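Side-chain contacts in light harvesting complex 1 Protein W (Rhodopseudomonas palustris, PDB 6Z5S), which probably sits in the gap of the light-harvesting 1 ring around the reaction centre, where it would help keep a passage for quinone exchange: residues 29-33 / 34-38; 49-52 / 53-57. All coordinates share one frame; numbering follows the deposited sequence.

Interaction 1: residues 29-33 / 34-38; sequences GKLYC and QAAGA. With CRT (spirilloxanthin), chain B.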
ATOM      1  N   GLY A  29     -15.883 -19.838 -46.443  1.00 84.52           N
ATOM      2  CA  GLY A  29     -15.331 -19.031 -45.382  1.00 84.52           C
ATOM      3  C   GLY A  29     -15.835 -19.472 -44.028  1.00 84.52           C
ATOM      4  O   GLY A  29     -16.797 -20.230 -43.905  1.00 84.52           O
ATOM      5  N   LYS A  30     -15.154 -18.999 -42.991  1.00 86.40           N
ATOM      6  CA  LYS A  30     -15.438 -19.351 -41.605  1.00 86.40           C
ATOM      7  C   LYS A  30     -15.293 -20.849 -41.349  1.00 86.40           C
ATOM      8  O   LYS A  30     -15.647 -21.334 -40.272  1.00 86.40           O
ATOM      9  CB  LYS A  30     -16.827 -18.849 -41.181  1.00 86.40           C
ATOM     10  CG  LYS A  30     -17.103 -18.901 -39.691  1.00 86.40           C
ATOM     11  CD  LYS A  30     -15.932 -18.379 -38.886  1.00 86.40           C
ATOM     12  CE  LYS A  30     -15.834 -16.873 -38.943  1.00 86.40           C
ATOM     13  NZ  LYS A  30     -14.807 -16.370 -37.990  1.00 86.40           N
ATOM     14  N   LEU A  31     -14.768 -21.599 -42.315  1.00 84.02           N
ATOM     15  CA  LEU A  31     -14.361 -22.972 -42.068  1.00 84.02           C
ATOM     16  C   LEU A  31     -12.921 -23.055 -41.582  1.00 84.02           C
ATOM     17  O   LEU A  31     -12.464 -24.143 -41.221  1.00 84.02           O
ATOM     18  CB  LEU A  31     -14.585 -23.819 -43.329  1.00 84.02           C
ATOM     19  CG  LEU A  31     -14.562 -25.346 -43.213  1.00 84.02           C
ATOM     20  CD1 LEU A  31     -15.588 -25.956 -44.129  1.00 84.02           C
ATOM     21  CD2 LEU A  31     -13.204 -25.895 -43.575  1.00 84.02           C
ATOM     22  N   TYR A  32     -12.209 -21.928 -41.526  1.00 88.61           N
ATOM     23  CA  TYR A  32     -10.963 -21.890 -40.771  1.00 88.61           C
ATOM     24  C   TYR A  32     -11.224 -22.132 -39.290  1.00 88.61           C
ATOM     25  O   TYR A  32     -10.521 -22.922 -38.649  1.00 88.61           O
ATOM     26  CB  TYR A  32     -10.249 -20.553 -40.983  1.00 88.61           C
ATOM     27  CG  TYR A  32     -10.740 -19.430 -40.103  1.00 88.61           C
ATOM     28  CD1 TYR A  32     -11.934 -18.782 -40.376  1.00 88.61           C
ATOM     29  CD2 TYR A  32     -10.019 -19.028 -38.989  1.00 88.61           C
ATOM     30  CE1 TYR A  32     -12.393 -17.757 -39.570  1.00 88.61           C
ATOM     31  CE2 TYR A  32     -10.471 -18.006 -38.176  1.00 88.61           C
ATOM     32  CZ  TYR A  32     -11.659 -17.374 -38.473  1.00 88.61           C
ATOM     33  OH  TYR A  32     -12.113 -16.356 -37.668  1.00 88.61           O
ATOM     34  N   CYS A  33     -12.248 -21.478 -38.736  1.00 86.72           N
ATOM     35  CA  CYS A  33     -12.706 -21.683 -37.367  1.00 86.72           C
ATOM     36  C   CYS A  33     -13.286 -23.068 -37.165  1.00 86.72           C
ATOM     37  O   CYS A  33     -13.695 -23.408 -36.052  1.00 86.72           O
ATOM     38  CB  CYS A  33     -13.745 -20.614 -37.019  1.00 86.72           C
ATOM     39  SG  CYS A  33     -14.359 -20.604 -35.328  1.00 86.72           S
ATOM     40  N   GLN A  34     -13.305 -23.871 -38.214  1.00 79.05           N
ATOM     41  CA  GLN A  34     -13.934 -25.176 -38.266  1.00 79.05           C
ATOM     42  C   GLN A  34     -12.841 -26.208 -38.513  1.00 79.05           C
ATOM     43  O   GLN A  34     -11.652 -25.916 -38.375  1.00 79.05           O
ATOM     44  CB  GLN A  34     -15.046 -25.168 -39.318  1.00 79.05           C
ATOM     45  CG  GLN A  34     -16.098 -24.100 -39.011  1.00 79.05           C
ATOM     46  CD  GLN A  34     -17.183 -23.974 -40.059  1.00 79.05           C
ATOM     47  OE1 GLN A  34     -16.979 -24.294 -41.225  1.00 79.05           O
ATOM     48  NE2 GLN A  34     -18.349 -23.500 -39.641  1.00 79.05           N
ATOM     49  N   ALA A  35     -13.237 -27.429 -38.864  1.00 81.74           N
ATOM     50  CA  ALA A  35     -12.254 -28.502 -38.906  1.00 81.74           C
ATOM     51  C   ALA A  35     -11.329 -28.353 -40.101  1.00 81.74           C
ATOM     52  O   ALA A  35     -11.184 -29.270 -40.914  1.00 81.74           O
ATOM     53  CB  ALA A  35     -12.934 -29.867 -38.955  1.00 81.74           C
ATOM     54  N   ALA A  36     -10.705 -27.187 -40.210  1.00 84.70           N
ATOM     55  CA  ALA A  36      -9.554 -26.996 -41.073  1.00 84.70           C
ATOM     56  C   ALA A  36      -8.328 -26.664 -40.240  1.00 84.70           C
ATOM     57  O   ALA A  36      -7.342 -27.403 -40.279  1.00 84.70           O
ATOM     58  CB  ALA A  36      -9.841 -25.901 -42.102  1.00 84.70           C
ATOM     59  N   GLY A  37      -8.382 -25.597 -39.443  1.00 84.19           N
ATOM     60  CA  GLY A  37      -7.310 -25.338 -38.501  1.00 84.19           C
ATOM     61  C   GLY A  37      -7.256 -26.355 -37.382  1.00 84.19           C
ATOM     62  O   GLY A  37      -6.173 -26.678 -36.886  1.00 84.19           O
ATOM     63  N   ALA A  38      -8.412 -26.876 -36.972  1.00 76.37           N
ATOM     64  CA  ALA A  38      -8.436 -27.870 -35.906  1.00 76.37           C
ATOM     65  C   ALA A  38      -7.856 -29.194 -36.380  1.00 76.37           C
ATOM     66  O   ALA A  38      -7.030 -29.802 -35.691  1.00 76.37           O
ATOM     67  CB  ALA A  38      -9.864 -28.059 -35.398  1.00 76.37           C
TER
HETATM   68  C1M CRT B 103     -20.606 -21.824 -42.513  1.00 47.93           C
HETATM   69  O1  CRT B 103     -20.523 -23.189 -42.889  1.00 47.93           O
HETATM   70  C1  CRT B 103     -21.558 -24.084 -42.441  1.00 47.93           C
HETATM   71  C2  CRT B 103     -21.569 -24.025 -40.920  1.00 47.93           C
HETATM   72  C3  CRT B 103     -22.880 -23.613 -43.027  1.00 47.93           C
HETATM   73  C4  CRT B 103     -21.250 -25.514 -42.909  1.00 47.93           C
HETATM   74  C5  CRT B 103     -20.016 -26.139 -42.338  1.00 47.93           C
HETATM   75  C6  CRT B 103     -20.007 -27.174 -41.503  1.00 47.93           C
HETATM   76  C7  CRT B 103     -18.889 -27.758 -40.882  1.00 47.93           C
HETATM   77  C8  CRT B 103     -17.539 -27.410 -41.370  1.00 47.93           C
HETATM   78  C9  CRT B 103     -19.002 -28.629 -39.792  1.00 47.93           C
HETATM   79  C10 CRT B 103     -18.013 -29.243 -39.052  1.00 47.93           C
HETATM   80  C11 CRT B 103     -18.250 -29.973 -37.906  1.00 47.93           C
HETATM   81  C12 CRT B 103     -17.361 -30.723 -37.129  1.00 47.93           C
HETATM   82  C13 CRT B 103     -15.957 -30.818 -37.561  1.00 47.93           C
HETATM   83  C14 CRT B 103     -17.747 -31.388 -35.960  1.00 47.93           C
HETATM   84  C15 CRT B 103     -17.011 -32.223 -35.145  1.00 47.93           C
HETATM   85  C16 CRT B 103     -17.526 -32.823 -34.019  1.00 47.93           C
HETATM   86  C17 CRT B 103     -16.910 -33.637 -33.066  1.00 47.93           C
HETATM   87  C18 CRT B 103     -15.547 -34.146 -33.323  1.00 47.93           C
HETATM   88  C19 CRT B 103     -17.539 -33.960 -31.862  1.00 47.93           C
HETATM   89  C20 CRT B 103     -17.028 -34.571 -30.743  1.00 47.93           C
HETATM   90  C21 CRT B 103     -17.615 -34.680 -29.494  1.00 47.93           C
HETATM   91  C22 CRT B 103     -17.129 -35.211 -28.325  1.00 47.93           C
HETATM   92  C23 CRT B 103     -17.668 -35.140 -27.039  1.00 47.93           C
HETATM   93  C24 CRT B 103     -18.990 -34.504 -26.854  1.00 47.93           C
HETATM   94  C25 CRT B 103     -16.993 -35.632 -25.921  1.00 47.93           C
HETATM   95  C26 CRT B 103     -17.317 -35.545 -24.587  1.00 47.93           C
HETATM   96  C27 CRT B 103     -16.460 -36.004 -23.618  1.00 47.93           C
HETATM   97  C28 CRT B 103     -16.570 -35.991 -22.228  1.00 47.93           C
HETATM   98  C29 CRT B 103     -17.819 -35.514 -21.601  1.00 47.93           C
HETATM   99  C30 CRT B 103     -15.512 -36.416 -21.423  1.00 47.93           C
HETATM  100  C31 CRT B 103     -15.364 -36.439 -20.059  1.00 47.93           C
HETATM  101  C32 CRT B 103     -14.196 -36.942 -19.543  1.00 47.93           C
HETATM  102  C33 CRT B 103     -13.749 -37.048 -18.230  1.00 47.93           C
HETATM  103  C34 CRT B 103     -14.565 -36.479 -17.137  1.00 47.93           C
HETATM  104  C35 CRT B 103     -12.546 -37.687 -17.926  1.00 47.93           C
HETATM  105  C36 CRT B 103     -11.926 -37.791 -16.758  1.00 47.93           C
HETATM  106  C37 CRT B 103     -10.594 -38.444 -16.598  1.00 47.93           C
HETATM  107  C38 CRT B 103      -9.459 -37.520 -16.143  1.00 47.93           C
HETATM  108  C39 CRT B 103      -8.149 -38.289 -16.076  1.00 47.93           C
HETATM  109  C40 CRT B 103      -9.357 -36.318 -17.068  1.00 47.93           C
HETATM  110  O2  CRT B 103      -9.790 -37.026 -14.835  1.00 47.93           O
HETATM  111  C2M CRT B 103      -8.860 -36.189 -14.189  1.00 47.93           C
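Leu-31 and Gln-34 meet at the ends of a type I beta turn that precedes helix 37-57, and both side chains line the pocket of spirilloxanthin. The two chains cross at about a right angle. OE1 of Gln-34 lies 3.2 Å from CB of Leu-31 and equally close to the carotenoid methyl C8, while NE2 lies 3.5 Å from C2, a methyl beside the methoxy end. Leu-31 adds CD1, 3.7 Å from C8, and Ala-35 CB approaches the next methyl along the polyene, C13. On this face the carotenoid thus meets methyl and amide groups. Gln-34 reaches it because CG stands anti to its own carbonyl carbon (chi1 -58°) and the chain then runs extended, past the carbonyl of Lys-30.

Behind this layer, the turn is closed by a weak hydrogen bond from Gln-34 N to Leu-31 O (3.1 Å). The other branch of Leu-31, CD2, packs on Ala-36 CB at 3.7 Å. Phe-89, at the end of helix 67-89, touches both Ala-36 and Tyr-32. On the far side of the turn from Leu-31, Cys-33 CB sits over the centre of one face of the Tyr-32 ring, 4.0 Å above its plane. Lys-30 curls back to the phenol, its NZ giving a 2.7 Å hydrogen bond to Tyr-32 OH.

Interaction 2: residues 49-52 / 53-57; sequences LVAA and FVLGK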
ATOM      1  N   LEU A  49       3.572 -40.197 -35.718  1.00 74.93           N
ATOM      2  CA  LEU A  49       3.492 -41.547 -35.173  1.00 74.93           C
ATOM      3  C   LEU A  49       3.759 -42.588 -36.248  1.00 74.93           C
ATOM      4  O   LEU A  49       4.600 -43.475 -36.074  1.00 74.93           O
ATOM      5  CB  LEU A  49       2.121 -41.786 -34.547  1.00 74.93           C
ATOM      6  CG  LEU A  49       1.926 -43.224 -34.065  1.00 74.93           C
ATOM      7  CD1 LEU A  49       2.745 -43.483 -32.812  1.00 74.93           C
ATOM      8  CD2 LEU A  49       0.462 -43.542 -33.848  1.00 74.93           C
ATOM      9  N   VAL A  50       3.039 -42.503 -37.368  1.00 76.84           N
ATOM     10  CA  VAL A  50       3.202 -43.528 -38.394  1.00 76.84           C
ATOM     11  C   VAL A  50       4.582 -43.437 -39.029  1.00 76.84           C
ATOM     12  O   VAL A  50       5.179 -44.462 -39.381  1.00 76.84           O
ATOM     13  CB  VAL A  50       2.076 -43.443 -39.440  1.00 76.84           C
ATOM     14  CG1 VAL A  50       0.726 -43.403 -38.750  1.00 76.84           C
ATOM     15  CG2 VAL A  50       2.249 -42.240 -40.341  1.00 76.84           C
ATOM     16  N   ALA A  51       5.133 -42.229 -39.148  1.00 78.57           N
ATOM     17  CA  ALA A  51       6.480 -42.089 -39.687  1.00 78.57           C
ATOM     18  C   ALA A  51       7.505 -42.735 -38.767  1.00 78.57           C
ATOM     19  O   ALA A  51       8.387 -43.468 -39.226  1.00 78.57           O
ATOM     20  CB  ALA A  51       6.808 -40.615 -39.907  1.00 78.57           C
ATOM     21  N   ALA A  52       7.407 -42.477 -37.463  1.00 78.33           N
ATOM     22  CA  ALA A  52       8.331 -43.103 -36.528  1.00 78.33           C
ATOM     23  C   ALA A  52       8.163 -44.614 -36.525  1.00 78.33           C
ATOM     24  O   ALA A  52       9.144 -45.353 -36.410  1.00 78.33           O
ATOM     25  CB  ALA A  52       8.124 -42.534 -35.128  1.00 78.33           C
ATOM     26  N   PHE A  53       6.932 -45.095 -36.684  1.00 80.97           N
ATOM     27  CA  PHE A  53       6.723 -46.537 -36.731  1.00 80.97           C
ATOM     28  C   PHE A  53       7.375 -47.144 -37.962  1.00 80.97           C
ATOM     29  O   PHE A  53       7.933 -48.244 -37.899  1.00 80.97           O
ATOM     30  CB  PHE A  53       5.232 -46.856 -36.709  1.00 80.97           C
ATOM     31  CG  PHE A  53       4.876 -48.138 -37.406  1.00 80.97           C
ATOM     32  CD1 PHE A  53       5.201 -49.364 -36.848  1.00 80.97           C
ATOM     33  CD2 PHE A  53       4.208 -48.117 -38.618  1.00 80.97           C
ATOM     34  CE1 PHE A  53       4.870 -50.544 -37.487  1.00 80.97           C
ATOM     35  CE2 PHE A  53       3.873 -49.293 -39.262  1.00 80.97           C
ATOM     36  CZ  PHE A  53       4.205 -50.508 -38.695  1.00 80.97           C
ATOM     37  N   VAL A  54       7.321 -46.445 -39.093  1.00 79.68           N
ATOM     38  CA  VAL A  54       7.882 -47.036 -40.298  1.00 79.68           C
ATOM     39  C   VAL A  54       9.401 -46.918 -40.312  1.00 79.68           C
ATOM     40  O   VAL A  54      10.080 -47.784 -40.871  1.00 79.68           O
ATOM     41  CB  VAL A  54       7.249 -46.419 -41.558  1.00 79.68           C
ATOM     42  CG1 VAL A  54       7.817 -45.049 -41.840  1.00 79.68           C
ATOM     43  CG2 VAL A  54       7.449 -47.333 -42.747  1.00 79.68           C
ATOM     44  N   LEU A  55       9.967 -45.881 -39.697  1.00 82.16           N
ATOM     45  CA  LEU A  55      11.409 -45.685 -39.753  1.00 82.16           C
ATOM     46  C   LEU A  55      12.114 -46.055 -38.454  1.00 82.16           C
ATOM     47  O   LEU A  55      13.298 -45.748 -38.297  1.00 82.16           O
ATOM     48  CB  LEU A  55      11.740 -44.242 -40.149  1.00 82.16           C
ATOM     49  CG  LEU A  55      11.428 -43.047 -39.246  1.00 82.16           C
ATOM     50  CD1 LEU A  55      12.585 -42.720 -38.329  1.00 82.16           C
ATOM     51  CD2 LEU A  55      11.058 -41.836 -40.075  1.00 82.16           C
ATOM     52  N   GLY A  56      11.422 -46.697 -37.521  1.00 84.26           N
ATOM     53  CA  GLY A  56      12.094 -47.250 -36.366  1.00 84.26           C
ATOM     54  C   GLY A  56      12.271 -48.745 -36.494  1.00 84.26           C
ATOM     55  O   GLY A  56      13.240 -49.309 -35.983  1.00 84.26           O
ATOM     56  N   LYS A  57      11.328 -49.403 -37.168  1.00 88.55           N
ATOM     57  CA  LYS A  57      11.540 -50.792 -37.555  1.00 88.55           C
ATOM     58  C   LYS A  57      12.714 -50.900 -38.516  1.00 88.55           C
ATOM     59  O   LYS A  57      13.706 -51.582 -38.239  1.00 88.55           O
ATOM     60  CB  LYS A  57      10.261 -51.372 -38.154  1.00 88.55           C
ATOM     61  CG  LYS A  57       9.134 -51.451 -37.139  1.00 88.55           C
ATOM     62  CD  LYS A  57       9.495 -52.438 -36.037  1.00 88.55           C
ATOM     63  CE  LYS A  57       8.378 -52.604 -35.022  1.00 88.55           C
ATOM     64  NZ  LYS A  57       8.244 -51.402 -34.150  1.00 88.55           N
TER
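Phe-53, Val-54 and Leu-55 give their N-H groups to the carbonyls of Leu-49, Val-50 and Ala-51, three alpha-helical i to i+4 bonds of 2.9 Å (N to O) in the last turns of helix 37-57, which is predicted to span the membrane. The fourth, from Gly-56 N to Ala-52 O, is weak, with an N-H...O angle of only 116°. The side chains meet backbone oxygens more than one another. Leu-55 keeps CG between its N and carbonyl carbon (chi1 67°), which folds the chain back over Ala-51 O. Its CD2 lies 4.4 Å from Ala-51 CB, the apolar side-chain pair of this stretch. Leu-55 also packs on Leu-4, Thr-8 and Ile-60, and Ala-52 turns its methyl to Met-70 and Ala-74 of helix 67-89. Val-54 and Phe-53, by contrast, are exposed; CG1 of Val-54 lies beside Ala-51 O. A detergent molecule touches Leu-49, as suits a surface within the membrane. Phe-53 presents the edge of its ring to Val-50 O, which lies near the ring plane with CD2 3.9 Å away.

In the fold
Interaction 1 comes first along the chain and interaction 2 second, and helix 37-57 joins them: interaction 1 leads into it and interaction 2 lies in its last turns. Their centres are 29 Å apart on opposite sides of the chain's centre, and the nearest atoms remain about 15 Å apart. Helix 67-89 runs beside both, meeting interaction 1 with its last residue, Phe-89, and interaction 2 with Met-70 and Ala-74 near its start, as expected of an antiparallel helical hairpin. Spirilloxanthin lies at the interaction 1 end, against the loop before helix 37-57, whereas bacteriochlorophyll a lies along the middle of the hairpin, reaching from Ala-38 toward Leu-49.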